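DUF4442 domain-containing protein (Pseudomonas aeruginosa, PDB 1SH8) is of unknown function but probably acts as a thioesterase of the hotdog-fold superfamily. Local coordinates at residues 24-29 against 36-41. Residues are numbered along the deposited sequence; the frame is centred on the assembly and turned at random.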
ATOM      1  N   SER A  24      -8.563   9.679   2.191  1.00  9.26           N
ATOM      2  CA  SER A  24      -7.740   9.984   1.018  1.00  9.94           C
ATOM      3  C   SER A  24      -8.510  10.732  -0.068  1.00 10.21           C
ATOM      4  O   SER A  24      -7.911  11.293  -0.984  1.00 12.00           O
ATOM      5  CB  SER A  24      -7.162   8.702   0.412  1.00  9.49           C
ATOM      6  OG  SER A  24      -8.137   8.018  -0.356  1.00 10.18           O
ATOM      7  N   GLY A  25      -9.836  10.722   0.022  1.00 10.25           N
ATOM      8  CA  GLY A  25     -10.642  11.412  -0.970  1.00 11.41           C
ATOM      9  C   GLY A  25     -10.887  10.621  -2.248  1.00 10.90           C
ATOM     10  O   GLY A  25     -11.351  11.175  -3.249  1.00 11.02           O
ATOM     11  N   LEU A  26     -10.578   9.328  -2.221  1.00  9.54           N
ATOM     12  CA  LEU A  26     -10.780   8.479  -3.389  1.00 10.22           C
ATOM     13  C   LEU A  26     -12.226   8.549  -3.860  1.00  9.75           C
ATOM     14  O   LEU A  26     -13.155   8.507  -3.049  1.00  9.82           O
ATOM     15  CB  LEU A  26     -10.412   7.029  -3.060  1.00 10.52           C
ATOM     16  CG  LEU A  26     -10.602   6.028  -4.201  1.00 10.93           C
ATOM     17  CD1 LEU A  26      -9.511   4.969  -4.156  1.00 12.08           C
ATOM     18  CD2 LEU A  26     -11.990   5.410  -4.107  1.00  9.37           C
ATOM     19  N   ARG A  27     -12.413   8.663  -5.174  1.00  8.63           N
ATOM     20  CA  ARG A  27     -13.748   8.740  -5.757  1.00  9.22           C
ATOM     21  C   ARG A  27     -13.973   7.655  -6.806  1.00  9.73           C
ATOM     22  O   ARG A  27     -13.063   7.302  -7.562  1.00 10.81           O
ATOM     23  CB  ARG A  27     -13.963  10.113  -6.390  1.00 10.87           C
ATOM     24  CG  ARG A  27     -13.839  11.261  -5.401  1.00 16.00           C
ATOM     25  CD  ARG A  27     -15.060  11.342  -4.505  1.00 22.08           C
ATOM     26  NE  ARG A  27     -16.227  11.751  -5.276  1.00 30.83           N
ATOM     27  CZ  ARG A  27     -17.474  11.761  -4.815  1.00 35.41           C
ATOM     28  NH1 ARG A  27     -17.736  11.378  -3.569  1.00 36.76           N
ATOM     29  NH2 ARG A  27     -18.464  12.155  -5.608  1.00 37.31           N
ATOM     30  N   ALA A  28     -15.186   7.114  -6.837  1.00  9.04           N
ATOM     31  CA  ALA A  28     -15.535   6.090  -7.811  1.00  9.52           C
ATOM     32  C   ALA A  28     -16.185   6.799  -8.985  1.00 10.72           C
ATOM     33  O   ALA A  28     -17.141   7.547  -8.800  1.00 13.15           O
ATOM     34  CB  ALA A  28     -16.514   5.091  -7.201  1.00 10.53           C
ATOM     35  N   GLU A  29     -15.662   6.589 -10.188  1.00 10.23           N
ATOM     36  CA  GLU A  29     -16.244   7.217 -11.370  1.00  9.74           C
ATOM     37  C   GLU A  29     -17.295   6.293 -11.971  1.00 10.61           C
ATOM     38  O   GLU A  29     -18.366   6.744 -12.381  1.00 11.70           O
ATOM     39  CB  GLU A  29     -15.158   7.547 -12.397  1.00  9.54           C
ATOM     40  CG  GLU A  29     -14.149   8.567 -11.891  1.00 10.77           C
ATOM     41  CD  GLU A  29     -13.279   9.152 -12.989  1.00 12.11           C
ATOM     42  OE1 GLU A  29     -13.135   8.517 -14.060  1.00 11.08           O
ATOM     43  OE2 GLU A  29     -12.724  10.249 -12.769  1.00 13.43           O
ATOM     44  N   VAL A  36     -15.066  -1.396 -12.891  1.00  7.57           N
ATOM     45  CA  VAL A  36     -14.971  -0.259 -11.984  1.00  7.70           C
ATOM     46  C   VAL A  36     -13.874   0.688 -12.456  1.00  8.35           C
ATOM     47  O   VAL A  36     -12.910   0.267 -13.107  1.00  8.13           O
ATOM     48  CB  VAL A  36     -14.635  -0.693 -10.518  1.00  7.64           C
ATOM     49  CG1 VAL A  36     -15.665  -1.701 -10.019  1.00  8.12           C
ATOM     50  CG2 VAL A  36     -13.224  -1.277 -10.440  1.00  7.48           C
ATOM     51  N   ARG A  37     -14.045   1.967 -12.146  1.00  6.97           N
ATOM     52  CA  ARG A  37     -13.053   2.987 -12.474  1.00  8.49           C
ATOM     53  C   ARG A  37     -13.006   3.935 -11.285  1.00  8.38           C
ATOM     54  O   ARG A  37     -14.026   4.513 -10.905  1.00  8.12           O
ATOM     55  CB  ARG A  37     -13.419   3.763 -13.748  1.00  8.24           C
ATOM     56  CG  ARG A  37     -12.353   4.792 -14.122  1.00  9.26           C
ATOM     57  CD  ARG A  37     -12.538   5.346 -15.527  1.00  8.20           C
ATOM     58  NE  ARG A  37     -13.668   6.263 -15.657  1.00  9.20           N
ATOM     59  CZ  ARG A  37     -14.803   5.988 -16.295  1.00 10.72           C
ATOM     60  NH1 ARG A  37     -14.988   4.803 -16.865  1.00  9.69           N
ATOM     61  NH2 ARG A  37     -15.741   6.920 -16.398  1.00 11.02           N
ATOM     62  N   LEU A  38     -11.822   4.079 -10.699  1.00  7.26           N
ATOM     63  CA  LEU A  38     -11.636   4.934  -9.531  1.00  6.72           C
ATOM     64  C   LEU A  38     -10.646   6.054  -9.814  1.00  6.49           C
ATOM     65  O   LEU A  38      -9.819   5.952 -10.725  1.00  7.78           O
ATOM     66  CB  LEU A  38     -11.119   4.100  -8.352  1.00  7.46           C
ATOM     67  CG  LEU A  38     -11.781   2.742  -8.084  1.00  7.61           C
ATOM     68  CD1 LEU A  38     -11.033   2.049  -6.948  1.00  8.45           C
ATOM     69  CD2 LEU A  38     -13.255   2.920  -7.735  1.00  7.87           C
ATOM     70  N   ARG A  39     -10.729   7.114  -9.017  1.00  7.35           N
ATOM     71  CA  ARG A  39      -9.844   8.265  -9.157  1.00  7.78           C
ATOM     72  C   ARG A  39      -9.310   8.712  -7.797  1.00  7.64           C
ATOM     73  O   ARG A  39     -10.070   8.855  -6.841  1.00  7.82           O
ATOM     74  CB  ARG A  39     -10.592   9.438  -9.805  1.00  9.11           C
ATOM     75  CG  ARG A  39      -9.720  10.682 -10.019  1.00 10.74           C
ATOM     76  CD  ARG A  39     -10.509  11.863 -10.593  1.00 11.52           C
ATOM     77  NE  ARG A  39     -11.409  12.455  -9.607  1.00 15.35           N
ATOM     78  CZ  ARG A  39     -12.735  12.368  -9.641  1.00 15.50           C
ATOM     79  NH1 ARG A  39     -13.343  11.710 -10.620  1.00 18.04           N
ATOM     80  NH2 ARG A  39     -13.457  12.944  -8.691  1.00 17.45           N
ATOM     81  N   MET A  40      -8.003   8.919  -7.700  1.00  7.10           N
ATOM     82  CA  MET A  40      -7.421   9.395  -6.450  1.00  7.40           C
ATOM     83  C   MET A  40      -6.978  10.834  -6.705  1.00  8.86           C
ATOM     84  O   MET A  40      -6.153  11.092  -7.581  1.00  8.09           O
ATOM     85  CB  MET A  40      -6.215   8.551  -6.029  1.00  7.50           C
ATOM     86  CG  MET A  40      -5.600   8.970  -4.682  1.00  8.36           C
ATOM     87  SD  MET A  40      -6.645   8.646  -3.228  1.00  3.33           S
ATOM     88  CE  MET A  40      -6.322   6.902  -3.013  1.00  8.01           C
ATOM     89  N   PRO A  41      -7.542  11.795  -5.955  1.00 10.87           N
ATOM     90  CA  PRO A  41      -7.148  13.191  -6.166  1.00 11.14           C
ATOM     91  C   PRO A  41      -5.691  13.440  -5.782  1.00 11.10           C
ATOM     92  O   PRO A  41      -5.181  12.853  -4.822  1.00 10.52           O
ATOM     93  CB  PRO A  41      -8.130  13.964  -5.284  1.00 12.31           C
ATOM     94  CG  PRO A  41      -8.407  13.003  -4.159  1.00 13.34           C
ATOM     95  CD  PRO A  41      -8.557  11.681  -4.890  1.00 12.16           C
TER
HETATM   96  O   HOH W   1     -14.270   9.560 -16.834  1.00 19.35           O
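Glu29 reaches across to both Arg37 and Arg39, and tracing it from CB outward shows how one carboxylate serves two guanidinium groups. Glu29 CB lies 3.6 Å from Arg37 O, beside the backbone bond from Glu29 N to that same oxygen (2.7 Å). Glu29 CG, anti to the carbonyl carbon (chi1 -64°), comes to 3.5 Å from Arg39 NH1, and the chain runs on extended to CD, whose two oxygens take different arginines. Glu29 OE1 takes the N-H of Arg37 NE at 2.8 Å, in the guanidinium plane although the two flat groups stand 81° apart; a water donates to OE1 and weakly accepts from Arg37 NH2, and Arg98 adds a further salt bridge to OE1. Glu29 OE2 offers its anti lone pair to Arg39 NH1 at 2.7 Å, again at the guanidinium edge. Such a concentration of arginines probably favours the ionised carboxylate. Arg27 CB lies over one face of the Arg39 guanidinium, nearest NH2, while the guanidinium of Arg27 pairs with Glu15.

In the backbone, Arg27 and Arg39 form an antiparallel hydrogen-bonded pair, the bond from Arg27 N to Arg39 O nearly straight at 176°, with Arg39 N returning one to Arg27 O. Ala28 and Leu38 follow as a non-hydrogen-bonded pair, with Ala28 CB 4.0 Å from Leu38 CD2. Leu26 and Leu38 also touch Leu60 of helix 54-62. With Arg27 and Arg39 on one face and Ala28 and Leu38 on the other, this is the antiparallel β-hairpin of strands 27-32 and 35-40, consistent with a hotdog fold.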